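Local coordinates for protein CocE/NonD family hydrolase (Staphylococcus aureus subsp. aureus COL, PDB 3III) that probably hydrolyses ester or amide bonds with an alpha/beta-hydrolase domain, as CocE esterases and X-Pro dipeptidyl-peptidases do, its own substrate not being established, at residues 428-433 with 510-515; 411-416 with 542-547; 449-454 with 516-521; 460-465 with 482-487. All coordinates share one frame; numbering follows the deposited sequence. Where two conformers were deposited one is given.

Overall arrangement
All four contacts lie in the C-terminal non-catalytic region, consistent with the jelly-roll-like beta sandwich of this family. Contacts 1 and 2 pair antiparallel strands in two sheets, which meet where Leu411 and Leu413 pack on Val511 and Val513. Contact 2 is the more buried, adding a hydroxyl pair to its backbone bonds; contact 1 combines its backbone bonds with lysine and glutamate chains. Contact 3 shares the sheet of contact 1, centres about 9 Å apart, but joins a bulged part of a strand to a loop without a direct hydrogen bond. Contact 4, partly buried, ties two parts of one long loop through an arginine and a water, and touches contact 2 at Ser416 and Asp487.

Contact 1. Residues 428-433 with 510-515; sequences GIKKLD and EVVVKG
The carboxylate of Glu510 is the flat side-chain group here: its OE1 rests 3.6 Å from Lys430 CD and 3.8 Å from Leu432 CD2, while OE2 turns to a hydrogen bond with Ser394 OG. Chi1 of -175° sets CG anti to the backbone N; the extended chain beyond lies side by side with Lys430, both pointing the same way. The two do not form an ion pair, since Lys430 NZ stays 6.1 Å from Glu510 OE1; that ammonium instead makes a salt bridge with Glu438. Lys430 CD also packs on Val512 CG2, so the lysine methylenes bridge two residues of the partner strand. On the other face of the sheet Ile429 CD1 meets Val511 CG2 at 3.8 Å, the two side chains crossing at a slant. Between the two faces runs an antiparallel ladder: Gly428 and Val512 exchange two hydrogen bonds, Val512 N to Gly428 O at 2.9 Å, and Lys430 and Glu510 exchange two more, Lys430 N to Glu510 O at 2.8 Å. Ile429 and Val511 form the non-hydrogen-bonded pair between them. Strand 392-398 flanks 508-514, strand 447-458 flanks 424-432, and Val511 packs on Leu411 of strand 408-417 in the other sheet.

Contact 2. Residues 411-416 with 542-547; sequences LKLWVS and HMIYTG
Ser416 OG and Tyr545 OH lie 2.7 Å apart in a hydrogen bond that either hydroxyl could donate. Ser416 holds OG between its backbone N and carbonyl carbon (chi1 73°), and the oxygen lies at the edge of the Tyr545 ring, 3.3 Å from CE2. The same ring edge takes in Trp414 O, 3.4 Å from Tyr545 CD2 and in the ring plane; this carbonyl also accepts from Tyr545 N at 2.7 Å. Further along, Ser416 and selenomethionine 543 form an antiparallel hydrogen-bonded pair, Met543 N giving to Ser416 O at 3.0 Å and Ser416 N to Met543 O at a longer 3.3 Å. On the opposite face Val415 and Ile544 lie side by side, pointing the same way; Val415 CG1 is 3.3 Å from Ile544 CD1, shorter than usual for two methyls, so the spacing is doubtful. Leu413 slants across Ile544, its CD2 touching CG2. Strand 380-385 borders 541-546 on its other side, and Trp414 NE1 is turned to Asp551. The touching side chains are aliphatic on the face of Val415 and Ile544, mixed polar and aromatic on that of Ser416 and Tyr545, where the hydroxyl pair ties the tip of the Tyr545 ring to the neighbouring strand.

Contact 3. Residues 449-454 with 516-521; sequences NGQVAT and SEIVIG
Gln451 reaches toward Val519 and Ile518, sliding past the valine in the opposite direction and crossing the isoleucine at about a right angle. Its CB is 4.2 Å from Val519 CG2, and CG, set between the backbone N and carbonyl carbon (chi1 68°), lies 4.1 Å from the same methyl. CD closes on Val519 CG2 to 3.8 Å. At the tip OE1 touches Ile518 CG2 at 3.4 Å and accepts a hydrogen bond from Lys430 NZ, while NE2 gives a nearly straight bond to Thr454 OG1, 2.9 Å long and close to the amide plane. With both ends engaged, the amide is fixed in its rotation. Between Gln451 and Thr454 the strand carries a classic beta bulge, Val452 and Ala453 both facing Ile429 of the neighbouring strand 424-432, and the loop after strand 508-514 lies alongside this irregular part of strand 447-458. Val519 uses its other methyl nearer the corner of the chain: CG1 sits 3.5 Å from Asn449 O and also packs against the Asn449 amide. A water donates to Asn449 OD1 at 2.7 Å and, weakly, to Ile520 O at 3.4 Å. Arg530 NH1 hydrogen-bonds Val519 O and Gly521 O within the loop.

Contact 4. Residues 460-465 with 482-487; sequences SHRELD and LKLSQD
Two hydrogen bonds join Ser460 and Arg462 to the backbone of Leu482. Leu482 N gives to a lone pair of Ser460 O at 2.8 Å and 173°, and Arg462 NH1 returns a bond to Leu482 O at 2.9 Å, the oxygen near the guanidinium plane. Leu482 O also receives a CA-H contact from Ser460, CA to O 3.3 Å, so two donors meet it from one segment. NH1 has a second acceptor in Val459 O. A water at the guanidinium edge accepts from Arg462 NH2 at 2.9 Å and donates to Lys483 O at 2.7 Å, extending the grip by one residue. Aliphatic groups flank the guanidinium: the arginine chain, extended from CG to NE, crosses Leu482 at about a right angle, with Leu482 CB 3.5 Å from NH1. Leu482 CD1 lies over one guanidinium face toward its rim, and Leu484 CD2 over the other. Charge enters through Asp422, whose OD2 pairs with Lys483 NZ and bonds Ser460 OG; Lys483 CD packs on Ser460 CB. Beyond Arg462 the chain runs beside its later part, with backbone hydrogen bonds between Glu463 and Lys477 and between Asp465 and Trp475, closing the base of the connection between strands 447-458 and 490-503 of the beta sandwich.

Contact 1. Residues 428-433 with 510-515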
# COMPACT_ATOMS: atom_id res chain seq x y z
N GLY A 428 14.68 11.39 -3.85
CA GLY A 428 13.54 12.03 -3.31
C GLY A 428 13.11 13.28 -4.04
O GLY A 428 13.93 13.98 -4.66
N ILE A 429 11.79 13.51 -4.02
CA ILE A 429 11.21 14.76 -4.51
C ILE A 429 10.67 15.51 -3.31
O ILE A 429 9.91 14.93 -2.50
CB ILE A 429 10.05 14.50 -5.47
CG1 ILE A 429 10.50 13.56 -6.59
CG2 ILE A 429 9.45 15.88 -6.05
CD1 ILE A 429 11.70 14.12 -7.44
N LYS A 430 11.04 16.79 -3.21
CA LYS A 430 10.58 17.68 -2.11
C LYS A 430 9.91 18.91 -2.75
O LYS A 430 10.20 19.25 -3.91
CB LYS A 430 11.76 18.16 -1.24
CG LYS A 430 12.48 17.07 -0.53
CD LYS A 430 13.62 17.54 0.33
CE LYS A 430 14.13 16.36 1.17
NZ LYS A 430 13.15 15.87 2.20
N LYS A 431 9.03 19.55 -1.99
CA LYS A 431 8.44 20.82 -2.34
C LYS A 431 8.91 21.81 -1.33
O LYS A 431 8.92 21.49 -0.12
CB LYS A 431 6.92 20.78 -2.27
CG LYS A 431 6.33 22.16 -2.72
CD LYS A 431 4.86 22.14 -3.03
CE LYS A 431 3.98 22.67 -1.94
NZ LYS A 431 2.62 23.09 -2.37
N LEU A 432 9.34 22.99 -1.82
CA LEU A 432 9.79 24.05 -0.98
C LEU A 432 8.85 25.24 -1.21
O LEU A 432 8.47 25.51 -2.36
CB LEU A 432 11.23 24.48 -1.30
CG LEU A 432 12.33 23.44 -1.51
CD1 LEU A 432 13.68 24.17 -1.67
CD2 LEU A 432 12.36 22.51 -0.31
N ASP A 433 8.46 25.90 -0.13
CA ASP A 433 7.41 26.92 -0.24
C ASP A 433 8.09 28.18 -0.76
O ASP A 433 9.28 28.15 -1.05
CB ASP A 433 6.64 27.16 1.08
CG ASP A 433 7.51 27.58 2.22
OD1 ASP A 433 8.60 28.17 1.99
OD2 ASP A 433 7.09 27.32 3.37
N GLU A 510 12.30 20.09 -5.73
CA GLU A 510 13.69 19.74 -5.51
C GLU A 510 13.87 18.24 -5.61
O GLU A 510 13.16 17.47 -4.96
CB GLU A 510 14.16 20.20 -4.14
CG GLU A 510 15.65 19.97 -3.87
CD GLU A 510 16.03 20.37 -2.45
OE1 GLU A 510 15.19 20.24 -1.52
OE2 GLU A 510 17.17 20.82 -2.25
N VAL A 511 14.80 17.83 -6.47
CA VAL A 511 15.25 16.47 -6.51
C VAL A 511 16.46 16.35 -5.59
O VAL A 511 17.39 17.14 -5.70
CB VAL A 511 15.76 16.09 -7.92
CG1 VAL A 511 16.54 14.78 -7.84
CG2 VAL A 511 14.64 15.97 -8.86
N VAL A 512 16.51 15.30 -4.76
CA VAL A 512 17.64 15.01 -3.90
C VAL A 512 18.11 13.59 -4.25
O VAL A 512 17.29 12.69 -4.41
CB VAL A 512 17.23 15.01 -2.43
CG1 VAL A 512 18.42 14.63 -1.53
CG2 VAL A 512 16.62 16.37 -2.02
N VAL A 513 19.43 13.41 -4.36
CA VAL A 513 20.02 12.10 -4.55
C VAL A 513 21.06 11.92 -3.46
O VAL A 513 21.91 12.81 -3.21
CB VAL A 513 20.62 11.95 -5.97
CG1 VAL A 513 21.23 10.50 -6.14
CG2 VAL A 513 19.59 12.23 -7.03
N LYS A 514 21.10 10.74 -2.84
CA LYS A 514 21.89 10.55 -1.65
C LYS A 514 22.25 9.08 -1.50
O LYS A 514 21.61 8.20 -2.10
CB LYS A 514 20.98 10.97 -0.47
CG LYS A 514 21.69 11.20 0.82
CD LYS A 514 20.68 11.65 1.88
CE LYS A 514 21.41 12.11 3.09
NZ LYS A 514 20.62 11.98 4.33
N GLY A 515 23.24 8.77 -0.67
CA GLY A 515 23.60 7.37 -0.42
C GLY A 515 22.92 6.71 0.74
O GLY A 515 23.30 5.58 1.13

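Contact 2. Residues 411-416 with 542-547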
# COMPACT_ATOMS: atom_id res chain seq x y z
N LEU A 411 13.39 9.45 -12.60
CA LEU A 411 14.66 10.15 -12.49
C LEU A 411 15.76 9.39 -13.22
O LEU A 411 16.18 8.31 -12.76
CB LEU A 411 15.01 10.37 -11.02
CG LEU A 411 16.36 11.06 -10.81
CD1 LEU A 411 16.36 12.43 -11.50
CD2 LEU A 411 16.68 11.17 -9.27
N LYS A 412 16.20 9.94 -14.36
CA LYS A 412 17.26 9.35 -15.15
C LYS A 412 18.58 9.98 -14.73
O LYS A 412 18.75 11.21 -14.79
CB LYS A 412 17.06 9.49 -16.66
CG LYS A 412 18.13 8.64 -17.40
CD LYS A 412 18.13 8.91 -18.89
CE LYS A 412 19.03 8.00 -19.64
NZ LYS A 412 18.93 8.32 -21.09
N LEU A 413 19.51 9.15 -14.30
CA LEU A 413 20.85 9.59 -13.96
C LEU A 413 21.93 8.83 -14.69
O LEU A 413 21.78 7.63 -14.96
CB LEU A 413 21.13 9.49 -12.45
CG LEU A 413 20.14 10.13 -11.48
CD1 LEU A 413 20.39 9.61 -10.04
CD2 LEU A 413 20.15 11.69 -11.58
N TRP A 414 23.04 9.51 -14.98
CA TRP A 414 24.25 8.85 -15.33
C TRP A 414 25.22 8.85 -14.14
O TRP A 414 25.51 9.89 -13.56
CB TRP A 414 24.88 9.50 -16.57
CG TRP A 414 24.03 9.37 -17.80
CD1 TRP A 414 22.94 10.13 -18.13
CD2 TRP A 414 24.24 8.48 -18.89
NE1 TRP A 414 22.46 9.74 -19.35
CE2 TRP A 414 23.20 8.71 -19.82
CE3 TRP A 414 25.15 7.46 -19.13
CZ2 TRP A 414 23.11 8.01 -21.01
CZ3 TRP A 414 25.05 6.73 -20.32
CH2 TRP A 414 24.03 7.01 -21.24
N VAL A 415 25.71 7.67 -13.76
CA VAL A 415 26.39 7.51 -12.49
C VAL A 415 27.62 6.59 -12.63
O VAL A 415 27.70 5.74 -13.55
CB VAL A 415 25.43 6.91 -11.43
CG1 VAL A 415 24.16 7.78 -11.17
CG2 VAL A 415 25.06 5.45 -11.78
N SER A 416 28.60 6.79 -11.74
CA SER A 416 29.74 5.91 -11.59
C SER A 416 30.25 5.96 -10.16
O SER A 416 29.93 6.86 -9.43
CB SER A 416 30.89 6.30 -12.50
OG SER A 416 31.52 7.48 -12.01
N HIS A 542 30.11 8.86 -4.72
CA HIS A 542 29.24 8.62 -5.85
C HIS A 542 29.38 9.81 -6.78
O HIS A 542 29.32 10.95 -6.33
CB HIS A 542 27.79 8.48 -5.44
CG HIS A 542 27.45 7.17 -4.79
ND1 HIS A 542 26.16 6.82 -4.47
CD2 HIS A 542 28.24 6.13 -4.43
CE1 HIS A 542 26.16 5.60 -3.95
NE2 HIS A 542 27.41 5.15 -3.93
N MSE A 543 29.52 9.51 -8.07
CA MSE A 543 29.53 10.51 -9.15
C MSE A 543 28.22 10.56 -9.88
O MSE A 543 27.68 9.51 -10.19
CB MSE A 543 30.55 10.09 -10.19
CG MSE A 543 31.83 9.74 -9.57
SE MSE A 543 32.72 11.37 -9.31
CE MSE A 543 33.78 11.31 -10.98
N ILE A 544 27.75 11.76 -10.22
CA ILE A 544 26.51 11.96 -10.99
C ILE A 544 26.82 12.89 -12.19
O ILE A 544 27.29 14.01 -12.02
CB ILE A 544 25.38 12.60 -10.13
CG1 ILE A 544 25.07 11.78 -8.88
CG2 ILE A 544 24.09 12.78 -10.92
CD1 ILE A 544 24.76 10.36 -9.15
N TYR A 545 26.60 12.40 -13.40
CA TYR A 545 26.98 13.12 -14.60
C TYR A 545 25.77 13.76 -15.25
O TYR A 545 24.72 13.16 -15.36
CB TYR A 545 27.65 12.16 -15.58
CG TYR A 545 28.87 11.50 -15.04
CD1 TYR A 545 30.13 11.97 -15.35
CD2 TYR A 545 28.76 10.39 -14.25
CE1 TYR A 545 31.28 11.36 -14.85
CE2 TYR A 545 29.89 9.76 -13.74
CZ TYR A 545 31.12 10.25 -14.05
OH TYR A 545 32.21 9.59 -13.55
N THR A 546 25.93 15.01 -15.67
CA THR A 546 24.87 15.73 -16.35
C THR A 546 25.43 16.45 -17.56
O THR A 546 26.64 16.79 -17.59
CB THR A 546 24.26 16.76 -15.42
OG1 THR A 546 25.25 17.74 -15.09
CG2 THR A 546 23.71 16.08 -14.13
N GLY A 547 24.57 16.67 -18.55
CA GLY A 547 24.95 17.47 -19.72
C GLY A 547 25.56 16.65 -20.83
O GLY A 547 26.12 15.57 -20.61

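Contact 3. Residues 449-454 with 516-521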
# COMPACT_ATOMS: atom_id res chain seq x y z
N ASN A 449 6.64 14.39 8.78
CA ASN A 449 7.74 15.19 8.16
C ASN A 449 8.24 14.58 6.86
O ASN A 449 9.43 14.67 6.55
CB ASN A 449 8.93 15.34 9.15
CG ASN A 449 9.61 14.00 9.47
OD1 ASN A 449 8.99 12.95 9.39
ND2 ASN A 449 10.92 14.05 9.76
N GLY A 450 7.34 13.99 6.09
CA GLY A 450 7.67 13.39 4.86
C GLY A 450 7.76 14.35 3.69
O GLY A 450 7.67 15.57 3.82
N GLN A 451 7.93 13.77 2.51
CA GLN A 451 8.23 14.55 1.33
C GLN A 451 7.20 14.23 0.25
O GLN A 451 6.16 13.68 0.52
CB GLN A 451 9.70 14.33 0.90
CG GLN A 451 10.05 12.93 0.36
CD GLN A 451 11.62 12.67 0.19
OE1 GLN A 451 12.41 13.55 0.46
NE2 GLN A 451 12.00 11.47 -0.24
N VAL A 452 7.45 14.67 -0.96
CA VAL A 452 6.46 14.52 -2.05
C VAL A 452 6.46 13.11 -2.61
O VAL A 452 5.41 12.47 -2.73
CB VAL A 452 6.76 15.49 -3.18
CG1 VAL A 452 5.96 15.18 -4.51
CG2 VAL A 452 6.53 16.94 -2.75
N ALA A 453 7.63 12.65 -2.99
CA ALA A 453 7.82 11.31 -3.56
C ALA A 453 9.20 10.75 -3.22
O ALA A 453 10.16 11.48 -3.05
CB ALA A 453 7.61 11.36 -5.09
N THR A 454 9.26 9.43 -3.14
CA THR A 454 10.45 8.72 -2.83
C THR A 454 10.68 7.60 -3.86
O THR A 454 9.72 6.93 -4.39
CB THR A 454 10.32 8.21 -1.38
OG1 THR A 454 9.99 9.33 -0.52
CG2 THR A 454 11.62 7.51 -0.83
N SER A 516 21.94 7.38 1.31
CA SER A 516 21.17 6.83 2.42
C SER A 516 19.80 7.52 2.49
O SER A 516 19.52 8.42 1.70
CB SER A 516 21.99 6.94 3.75
OG SER A 516 22.32 8.29 4.04
N GLU A 517 18.95 7.10 3.43
CA GLU A 517 17.58 7.60 3.53
C GLU A 517 17.53 9.11 3.53
O GLU A 517 18.28 9.77 4.23
CB GLU A 517 16.88 7.06 4.78
CG GLU A 517 15.48 6.53 4.47
CD GLU A 517 15.50 5.31 3.64
OE1 GLU A 517 15.16 5.40 2.43
OE2 GLU A 517 15.78 4.23 4.20
N ILE A 518 16.61 9.65 2.75
CA ILE A 518 16.49 11.09 2.63
C ILE A 518 15.77 11.73 3.82
O ILE A 518 16.29 12.67 4.42
CB ILE A 518 15.91 11.45 1.26
CG1 ILE A 518 16.94 11.03 0.17
CG2 ILE A 518 15.63 12.96 1.18
CD1 ILE A 518 16.27 10.88 -1.15
N VAL A 519 14.59 11.24 4.14
CA VAL A 519 13.89 11.64 5.34
C VAL A 519 14.32 10.67 6.41
O VAL A 519 14.31 9.44 6.22
CB VAL A 519 12.36 11.63 5.12
CG1 VAL A 519 11.64 11.96 6.46
CG2 VAL A 519 11.93 12.63 4.00
N ILE A 520 14.80 11.18 7.53
CA ILE A 520 15.28 10.26 8.52
C ILE A 520 14.26 10.06 9.62
O ILE A 520 13.32 10.83 9.77
CB ILE A 520 16.65 10.66 9.05
CG1 ILE A 520 16.56 11.93 9.89
CG2 ILE A 520 17.65 10.85 7.86
CD1 ILE A 520 17.93 12.32 10.38
N GLY A 521 14.42 8.95 10.34
CA GLY A 521 13.62 8.68 11.53
C GLY A 521 12.28 8.04 11.22
O GLY A 521 11.92 7.79 10.06
O HOH W 1 10.04 10.85 10.66

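Contact 4. Residues 460-465 with 482-487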
# COMPACT_ATOMS: atom_id res chain seq x y z
N SER A 460 23.46 -2.14 -9.66
CA SER A 460 23.63 -3.46 -10.29
C SER A 460 22.28 -4.08 -10.76
O SER A 460 22.26 -4.95 -11.62
CB SER A 460 24.37 -4.44 -9.38
OG SER A 460 23.58 -4.75 -8.27
N HIS A 461 21.17 -3.55 -10.26
CA HIS A 461 19.82 -3.98 -10.67
C HIS A 461 19.16 -3.08 -11.70
O HIS A 461 17.93 -3.16 -11.92
CB HIS A 461 18.95 -4.03 -9.42
CG HIS A 461 19.30 -5.14 -8.49
ND1 HIS A 461 18.36 -5.99 -7.92
CD2 HIS A 461 20.51 -5.57 -8.05
CE1 HIS A 461 18.97 -6.86 -7.14
NE2 HIS A 461 20.28 -6.64 -7.21
N ARG A 462 19.92 -2.21 -12.33
CA ARG A 462 19.35 -1.19 -13.23
C ARG A 462 18.68 -1.67 -14.53
O ARG A 462 18.03 -0.87 -15.24
CB ARG A 462 20.45 -0.20 -13.65
CG ARG A 462 21.52 -0.82 -14.51
CD ARG A 462 22.73 0.15 -14.68
NE ARG A 462 23.84 -0.46 -15.44
CZ ARG A 462 24.74 -1.32 -14.95
NH1 ARG A 462 24.72 -1.71 -13.68
NH2 ARG A 462 25.66 -1.79 -15.75
N GLU A 463 18.92 -2.89 -14.93
CA GLU A 463 18.50 -3.30 -16.27
C GLU A 463 16.97 -3.27 -16.38
O GLU A 463 16.25 -3.88 -15.58
CB GLU A 463 18.98 -4.73 -16.61
CG GLU A 463 18.56 -5.17 -18.07
CD GLU A 463 18.83 -6.65 -18.41
OE1 GLU A 463 18.98 -7.48 -17.48
OE2 GLU A 463 18.82 -7.00 -19.60
N LEU A 464 16.48 -2.52 -17.37
CA LEU A 464 15.05 -2.27 -17.54
C LEU A 464 14.34 -3.40 -18.29
O LEU A 464 14.90 -4.00 -19.18
CB LEU A 464 14.90 -0.94 -18.34
CG LEU A 464 15.29 0.37 -17.66
CD1 LEU A 464 15.28 1.55 -18.64
CD2 LEU A 464 14.34 0.63 -16.42
N ASP A 465 13.12 -3.72 -17.87
CA ASP A 465 12.16 -4.50 -18.66
C ASP A 465 11.60 -3.52 -19.67
O ASP A 465 10.79 -2.63 -19.35
CB ASP A 465 11.03 -5.02 -17.77
CG ASP A 465 10.12 -5.97 -18.48
OD1 ASP A 465 9.76 -5.66 -19.63
OD2 ASP A 465 9.77 -7.04 -17.89
N LEU A 482 24.34 -6.49 -12.58
CA LEU A 482 25.34 -5.95 -13.47
C LEU A 482 26.31 -5.12 -12.63
O LEU A 482 26.12 -3.91 -12.48
CB LEU A 482 24.71 -5.11 -14.58
CG LEU A 482 23.90 -5.96 -15.59
CD1 LEU A 482 23.17 -5.05 -16.62
CD2 LEU A 482 24.76 -7.06 -16.23
N LYS A 483 27.34 -5.76 -12.07
CA LYS A 483 28.23 -5.04 -11.14
C LYS A 483 29.08 -4.06 -11.94
O LYS A 483 29.26 -4.17 -13.17
CB LYS A 483 29.06 -6.02 -10.27
CG LYS A 483 28.21 -6.87 -9.21
CD LYS A 483 27.64 -6.00 -8.03
CE LYS A 483 27.16 -6.85 -6.83
NZ LYS A 483 26.42 -6.10 -5.72
N LEU A 484 29.63 -3.08 -11.25
CA LEU A 484 30.34 -2.02 -11.96
C LEU A 484 31.86 -2.14 -11.86
O LEU A 484 32.36 -2.67 -10.88
CB LEU A 484 29.95 -0.65 -11.40
CG LEU A 484 28.48 -0.21 -11.40
CD1 LEU A 484 28.21 0.89 -10.34
CD2 LEU A 484 28.02 0.21 -12.78
N SER A 485 32.56 -1.63 -12.87
CA SER A 485 34.02 -1.38 -12.83
C SER A 485 34.35 0.04 -12.37
O SER A 485 33.51 0.96 -12.45
CB SER A 485 34.64 -1.57 -14.20
OG SER A 485 34.40 -2.87 -14.68
N GLN A 486 35.56 0.24 -11.88
CA GLN A 486 35.97 1.60 -11.51
C GLN A 486 35.70 2.57 -12.64
O GLN A 486 36.11 2.36 -13.79
CB GLN A 486 37.44 1.69 -11.11
CG GLN A 486 37.70 1.01 -9.79
CD GLN A 486 39.08 1.22 -9.29
OE1 GLN A 486 39.71 2.27 -9.53
NE2 GLN A 486 39.60 0.21 -8.61
N ASP A 487 34.97 3.63 -12.28
CA ASP A 487 34.63 4.71 -13.21
C ASP A 487 33.80 4.31 -14.44
O ASP A 487 33.66 5.11 -15.37
CB ASP A 487 35.91 5.46 -13.59
CG ASP A 487 36.54 6.15 -12.39
OD1 ASP A 487 35.79 6.58 -11.48
OD2 ASP A 487 37.78 6.20 -12.31
O HOH W 2 28.17 -3.24 -15.41